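PDB 4L8P: bile acid 7a-dehydratase, BaiE, which probably catalyses the 7alpha-dehydration of bile acid intermediates, a lyase reaction in the bacterial conversion of primary to secondary bile acids. Local coordinates for residues A[135-148]-A[160-173]. Residues are numbered along the deposited sequence; the frame is centred on the assembly and turned at random.
Sequences KNVGINGGAFYTDK and ETGYVRIFEEHFMR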
loop_
_atom_site.group_PDB
_atom_site.type_symbol
_atom_site.label_atom_id
_atom_site.label_comp_id
_atom_site.label_asym_id
_atom_site.label_seq_id
_atom_site.Cartn_x
_atom_site.Cartn_y
_atom_site.Cartn_z
ATOM N N LYS A 135 9.924 -26.685 9.860
ATOM C CA LYS A 135 10.722 -25.723 10.629
ATOM C C LYS A 135 11.841 -25.133 9.786
ATOM O O LYS A 135 12.566 -25.894 9.141
ATOM C CB LYS A 135 11.358 -26.365 11.882
ATOM C CG LYS A 135 12.082 -25.380 12.778
ATOM C CD LYS A 135 12.451 -26.028 14.120
ATOM C CE LYS A 135 13.101 -25.030 15.067
ATOM N NZ LYS A 135 13.518 -25.629 16.378
ATOM N N ASN A 136 11.950 -23.796 9.804
ATOM C CA ASN A 136 12.961 -23.004 9.096
ATOM C C ASN A 136 12.739 -22.819 7.583
ATOM O O ASN A 136 13.514 -22.126 6.923
ATOM C CB ASN A 136 14.393 -23.479 9.383
ATOM C CG ASN A 136 14.771 -23.333 10.842
ATOM O OD1 ASN A 136 14.494 -22.306 11.467
ATOM N ND2 ASN A 136 15.412 -24.369 11.394
ATOM N N VAL A 137 11.648 -23.360 7.054
ATOM C CA VAL A 137 11.271 -23.063 5.672
ATOM C C VAL A 137 10.790 -21.633 5.615
ATOM O O VAL A 137 9.997 -21.201 6.466
ATOM C CB VAL A 137 10.179 -24.026 5.118
ATOM C CG1 VAL A 137 9.592 -23.504 3.814
ATOM C CG2 VAL A 137 10.752 -25.422 4.936
ATOM N N GLY A 138 11.282 -20.887 4.620
ATOM C CA GLY A 138 10.698 -19.589 4.258
ATOM C C GLY A 138 10.178 -19.657 2.833
ATOM O O GLY A 138 10.740 -20.367 1.997
ATOM N N ILE A 139 9.077 -18.967 2.575
ATOM C CA ILE A 139 8.492 -18.847 1.239
ATOM C C ILE A 139 8.188 -17.372 1.021
ATOM O O ILE A 139 7.507 -16.756 1.851
ATOM C CB ILE A 139 7.207 -19.676 1.089
ATOM C CG1 ILE A 139 7.468 -21.167 1.351
ATOM C CG2 ILE A 139 6.594 -19.478 -0.302
ATOM C CD1 ILE A 139 6.202 -21.974 1.527
ATOM N N ASN A 140 8.666 -16.815 -0.092
ATOM C CA ASN A 140 8.354 -15.430 -0.508
ATOM C C ASN A 140 7.763 -15.463 -1.923
ATOM O O ASN A 140 8.170 -16.277 -2.740
ATOM C CB ASN A 140 9.622 -14.561 -0.610
ATOM C CG ASN A 140 10.344 -14.385 0.708
ATOM O OD1 ASN A 140 9.725 -14.315 1.755
ATOM N ND2 ASN A 140 11.667 -14.299 0.648
ATOM N N GLY A 141 6.866 -14.548 -2.208
ATOM C CA GLY A 141 6.304 -14.440 -3.529
ATOM C C GLY A 141 5.605 -13.123 -3.802
ATOM O O GLY A 141 5.499 -12.240 -2.943
ATOM N N GLY A 142 5.088 -13.035 -5.016
ATOM C CA GLY A 142 4.262 -11.930 -5.449
ATOM C C GLY A 142 3.186 -12.444 -6.360
ATOM O O GLY A 142 3.370 -13.460 -7.032
ATOM N N ALA A 143 2.074 -11.726 -6.427
ATOM C CA ALA A 143 0.967 -12.116 -7.277
ATOM C C ALA A 143 0.100 -10.930 -7.658
ATOM O O ALA A 143 -0.011 -9.976 -6.890
ATOM C CB ALA A 143 0.121 -13.179 -6.573
ATOM N N PHE A 144 -0.515 -11.014 -8.847
ATOM C CA PHE A 144 -1.557 -10.075 -9.258
ATOM C C PHE A 144 -2.885 -10.799 -9.054
ATOM O O PHE A 144 -3.154 -11.784 -9.732
ATOM C CB PHE A 144 -1.412 -9.712 -10.729
ATOM C CG PHE A 144 -0.113 -9.031 -11.072
ATOM C CD1 PHE A 144 0.219 -7.839 -10.468
ATOM C CD2 PHE A 144 0.747 -9.568 -12.052
ATOM C CE1 PHE A 144 1.406 -7.178 -10.803
ATOM C CE2 PHE A 144 1.926 -8.908 -12.389
ATOM C CZ PHE A 144 2.238 -7.728 -11.746
ATOM N N TYR A 145 -3.709 -10.273 -8.157
ATOM C CA TYR A 145 -5.057 -10.812 -7.855
ATOM C C TYR A 145 -6.097 -9.937 -8.505
ATOM O O TYR A 145 -5.943 -8.699 -8.582
ATOM C CB TYR A 145 -5.288 -10.817 -6.339
ATOM C CG TYR A 145 -4.789 -12.074 -5.668
ATOM C CD1 TYR A 145 -3.451 -12.249 -5.370
ATOM C CD2 TYR A 145 -5.663 -13.132 -5.387
ATOM C CE1 TYR A 145 -2.990 -13.416 -4.784
ATOM C CE2 TYR A 145 -5.203 -14.304 -4.789
ATOM C CZ TYR A 145 -3.870 -14.437 -4.492
ATOM O OH TYR A 145 -3.400 -15.593 -3.908
ATOM N N THR A 146 -7.140 -10.582 -9.015
ATOM C CA THR A 146 -8.359 -9.901 -9.432
ATOM C C THR A 146 -9.555 -10.492 -8.678
ATOM O O THR A 146 -10.024 -11.588 -8.991
ATOM C CB THR A 146 -8.541 -9.962 -10.963
ATOM O OG1 THR A 146 -7.369 -9.403 -11.583
ATOM C CG2 THR A 146 -9.742 -9.164 -11.378
ATOM N N ASP A 147 -10.042 -9.740 -7.690
ATOM C CA ASP A 147 -11.142 -10.144 -6.792
ATOM C C ASP A 147 -12.487 -9.765 -7.410
ATOM O O ASP A 147 -12.565 -8.770 -8.159
ATOM C CB ASP A 147 -11.114 -9.367 -5.478
ATOM C CG ASP A 147 -9.924 -9.678 -4.582
ATOM O OD1 ASP A 147 -9.156 -10.657 -4.814
ATOM O OD2 ASP A 147 -9.777 -8.957 -3.576
ATOM N N LYS A 148 -13.522 -10.501 -7.021
ATOM C CA LYS A 148 -14.901 -10.151 -7.327
ATOM C C LYS A 148 -15.628 -9.976 -5.980
ATOM O O LYS A 148 -15.512 -10.836 -5.074
ATOM C CB LYS A 148 -15.596 -11.228 -8.159
ATOM C CG LYS A 148 -14.941 -11.512 -9.500
ATOM C CD LYS A 148 -15.064 -10.321 -10.446
ATOM C CE LYS A 148 -14.259 -10.480 -11.731
ATOM N NZ LYS A 148 -14.610 -9.367 -12.658
ATOM N N GLU A 160 -15.023 -14.220 -4.675
ATOM C CA GLU A 160 -13.979 -15.073 -5.252
ATOM C C GLU A 160 -12.887 -14.253 -5.931
ATOM O O GLU A 160 -12.986 -13.024 -6.052
ATOM C CB GLU A 160 -14.600 -16.111 -6.204
ATOM C CG GLU A 160 -15.148 -15.557 -7.509
ATOM C CD GLU A 160 -15.736 -16.658 -8.394
ATOM O OE1 GLU A 160 -15.049 -17.664 -8.672
ATOM O OE2 GLU A 160 -16.893 -16.541 -8.807
ATOM N N THR A 161 -11.817 -14.924 -6.345
ATOM C CA THR A 161 -10.677 -14.232 -6.924
ATOM C C THR A 161 -9.972 -15.129 -7.911
ATOM O O THR A 161 -10.304 -16.299 -8.051
ATOM C CB THR A 161 -9.713 -13.713 -5.815
ATOM O OG1 THR A 161 -8.797 -12.761 -6.358
ATOM C CG2 THR A 161 -8.923 -14.835 -5.179
ATOM N N GLY A 162 -9.037 -14.537 -8.623
ATOM C CA GLY A 162 -8.074 -15.263 -9.426
ATOM C C GLY A 162 -6.760 -14.540 -9.397
ATOM O O GLY A 162 -6.696 -13.334 -9.110
ATOM N N TYR A 163 -5.692 -15.268 -9.702
ATOM C CA TYR A 163 -4.384 -14.635 -9.661
ATOM C C TYR A 163 -3.380 -15.185 -10.662
ATOM O O TYR A 163 -3.501 -16.329 -11.133
ATOM C CB TYR A 163 -3.810 -14.728 -8.247
ATOM C CG TYR A 163 -3.496 -16.123 -7.753
ATOM C CD1 TYR A 163 -4.453 -16.886 -7.127
ATOM C CD2 TYR A 163 -2.224 -16.681 -7.929
ATOM C CE1 TYR A 163 -4.169 -18.156 -6.652
ATOM C CE2 TYR A 163 -1.921 -17.947 -7.459
ATOM C CZ TYR A 163 -2.892 -18.686 -6.818
ATOM O OH TYR A 163 -2.571 -19.954 -6.380
ATOM N N VAL A 164 -2.381 -14.353 -10.956
ATOM C CA VAL A 164 -1.185 -14.741 -11.634
ATOM C C VAL A 164 -0.030 -14.608 -10.643
ATOM O O VAL A 164 0.207 -13.538 -10.099
ATOM C CB VAL A 164 -0.921 -13.834 -12.856
ATOM C CG1 VAL A 164 0.446 -14.131 -13.465
ATOM C CG2 VAL A 164 -2.025 -14.012 -13.875
ATOM N N ARG A 165 0.705 -15.694 -10.434
ATOM C CA ARG A 165 1.856 -15.689 -9.532
ATOM C C ARG A 165 3.036 -15.061 -10.289
ATOM O O ARG A 165 3.484 -15.615 -11.286
ATOM C CB ARG A 165 2.142 -17.145 -9.103
ATOM C CG ARG A 165 2.945 -17.308 -7.841
ATOM C CD ARG A 165 2.067 -17.065 -6.634
ATOM N NE ARG A 165 2.729 -17.435 -5.379
ATOM C CZ ARG A 165 3.056 -16.607 -4.384
ATOM N NH1 ARG A 165 2.802 -15.303 -4.436
ATOM N NH2 ARG A 165 3.621 -17.104 -3.279
ATOM N N ILE A 166 3.537 -13.920 -9.813
ATOM C CA ILE A 166 4.682 -13.262 -10.435
ATOM C C ILE A 166 5.903 -14.160 -10.238
ATOM O O ILE A 166 6.644 -14.479 -11.188
ATOM C CB ILE A 166 4.940 -11.893 -9.811
ATOM C CG1 ILE A 166 3.708 -10.977 -9.972
ATOM C CG2 ILE A 166 6.207 -11.258 -10.377
ATOM C CD1 ILE A 166 3.728 -9.789 -9.051
ATOM N N PHE A 167 6.087 -14.539 -8.978
ATOM C CA PHE A 167 7.090 -15.518 -8.625
ATOM C C PHE A 167 6.850 -16.081 -7.238
ATOM O O PHE A 167 6.102 -15.520 -6.445
ATOM C CB PHE A 167 8.504 -14.941 -8.753
ATOM C CG PHE A 167 9.066 -14.426 -7.469
ATOM C CD1 PHE A 167 8.548 -13.291 -6.876
ATOM C CD2 PHE A 167 10.133 -15.071 -6.872
ATOM C CE1 PHE A 167 9.083 -12.837 -5.666
ATOM C CE2 PHE A 167 10.664 -14.610 -5.682
ATOM C CZ PHE A 167 10.128 -13.504 -5.083
ATOM N N GLU A 168 7.524 -17.191 -6.967
ATOM C CA GLU A 168 7.507 -17.805 -5.658
ATOM C C GLU A 168 8.857 -18.466 -5.458
ATOM O O GLU A 168 9.369 -19.084 -6.392
ATOM C CB GLU A 168 6.388 -18.830 -5.542
ATOM C CG GLU A 168 6.217 -19.333 -4.124
ATOM C CD GLU A 168 5.021 -20.266 -3.974
ATOM O OE1 GLU A 168 3.896 -19.801 -4.130
ATOM O OE2 GLU A 168 5.187 -21.462 -3.718
ATOM N N GLU A 169 9.430 -18.317 -4.268
ATOM C CA GLU A 169 10.691 -18.958 -3.926
ATOM C C GLU A 169 10.564 -19.636 -2.571
ATOM O O GLU A 169 9.925 -19.102 -1.665
ATOM C CB GLU A 169 11.862 -17.958 -3.929
ATOM C CG GLU A 169 11.754 -16.882 -2.862
ATOM C CD GLU A 169 12.898 -15.875 -2.859
ATOM O OE1 GLU A 169 13.881 -16.039 -3.614
ATOM O OE2 GLU A 169 12.810 -14.941 -2.024
ATOM N N HIS A 170 11.134 -20.829 -2.472
ATOM C CA HIS A 170 11.207 -21.613 -1.234
ATOM C C HIS A 170 12.674 -21.780 -0.875
ATOM O O HIS A 170 13.532 -22.039 -1.732
ATOM C CB HIS A 170 10.603 -23.013 -1.426
ATOM C CG HIS A 170 9.131 -23.035 -1.711
ATOM N ND1 HIS A 170 8.295 -23.985 -1.163
ATOM C CD2 HIS A 170 8.349 -22.249 -2.487
ATOM C CE1 HIS A 170 7.059 -23.775 -1.574
ATOM N NE2 HIS A 170 7.068 -22.744 -2.398
ATOM N N PHE A 171 12.964 -21.667 0.421
ATOM C CA PHE A 171 14.345 -21.707 0.908
ATOM C C PHE A 171 14.370 -22.096 2.385
ATOM O O PHE A 171 13.340 -22.069 3.038
ATOM C CB PHE A 171 15.009 -20.337 0.688
ATOM C CG PHE A 171 14.221 -19.192 1.248
ATOM C CD1 PHE A 171 14.377 -18.793 2.575
ATOM C CD2 PHE A 171 13.289 -18.525 0.457
ATOM C CE1 PHE A 171 13.635 -17.749 3.091
ATOM C CE2 PHE A 171 12.519 -17.516 0.970
ATOM C CZ PHE A 171 12.698 -17.113 2.286
HETATM N N MSE A 172 15.551 -22.494 2.866
HETATM C CA MSE A 172 15.751 -22.822 4.292
HETATM C C MSE A 172 16.379 -21.612 4.935
HETATM O O MSE A 172 17.377 -21.098 4.446
HETATM C CB MSE A 172 16.678 -24.015 4.489
HETATM C CG MSE A 172 16.102 -25.302 3.934
HETATM SE SE MSE A 172 14.442 -25.795 4.825
HETATM C CE MSE A 172 15.045 -25.924 6.678
ATOM N N ARG A 173 15.783 -21.146 6.026
ATOM C CA ARG A 173 16.292 -20.020 6.770
ATOM C C ARG A 173 17.385 -20.480 7.728
ATOM O O ARG A 173 17.318 -21.553 8.307
ATOM C CB ARG A 173 15.165 -19.390 7.586
ATOM C CG ARG A 173 14.076 -18.706 6.758
ATOM C CD ARG A 173 12.793 -18.548 7.553
ATOM N NE ARG A 173 13.087 -17.954 8.858
ATOM C CZ ARG A 173 13.209 -16.649 9.115
ATOM N NH1 ARG A 173 13.101 -15.713 8.169
ATOM N NH2 ARG A 173 13.515 -16.272 10.358
HETATM O O HOH W 1 12.536 -19.906 10.799
#
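The Tyr-145 ring receives Tyr-163 CB squarely over the centre of one face, 3.5 Å from its centroid, while Thr-161 OG1 sits at its edge, near the ring plane. The two tyrosine rings lie side by side, tilted by 26° and offset enough that little of one ring lies over the other; Tyr-145 OH ends above one face of Tyr-163 near the rim. With chi1 at 65°, Tyr-163 CG sits between its own backbone N and carbonyl carbon, and the ring is thereby laid alongside Tyr-145. Ile-139 CG1 stands over the centre of the His-170 imidazole, 3.8 Å from the centroid, and Ile-166 CD1 covers one face of Phe-144, whose ring also meets Tyr-122 edge-to-face. Under the Phe-171 ring lies bare backbone: Gly-138 has no side chain, so its CA and carbonyl oxygen reach the ring face directly.

The segments lie on the two strands of an antiparallel hairpin, 137-152 and 155-172, in the curved sheet of the SnoaL-like, cystatin-like fold. Its register slips at a classic beta bulge, where Ile-166 and Phe-167 both face Gly-142. Gly-142 N donates to Phe-167 O, whereas Ile-166 N reaches Gly-142 O at 2.8 Å from above the carbonyl plane. From the bulge onward, Phe-167 to His-170 pair with a strand of a second subunit, carrying the sheet across the interface.

Beside the bulge, Arg-165 NH1 gives Gly-142 O a weak bond and forms a salt bridge with Asp-125. Its NE and NH2 grip Glu-168 OE1 side-on, NH2 at 2.8 Å; the other carboxylate oxygen, OE2, accepts from His-170 NE2 at 2.6 Å, in the imidazole plane. Near the far end, Thr-161 OG1 donates to the anti lone pair of Asp-147 OD1 (2.6 Å), and Asp-147 OD2 pairs with Lys-46.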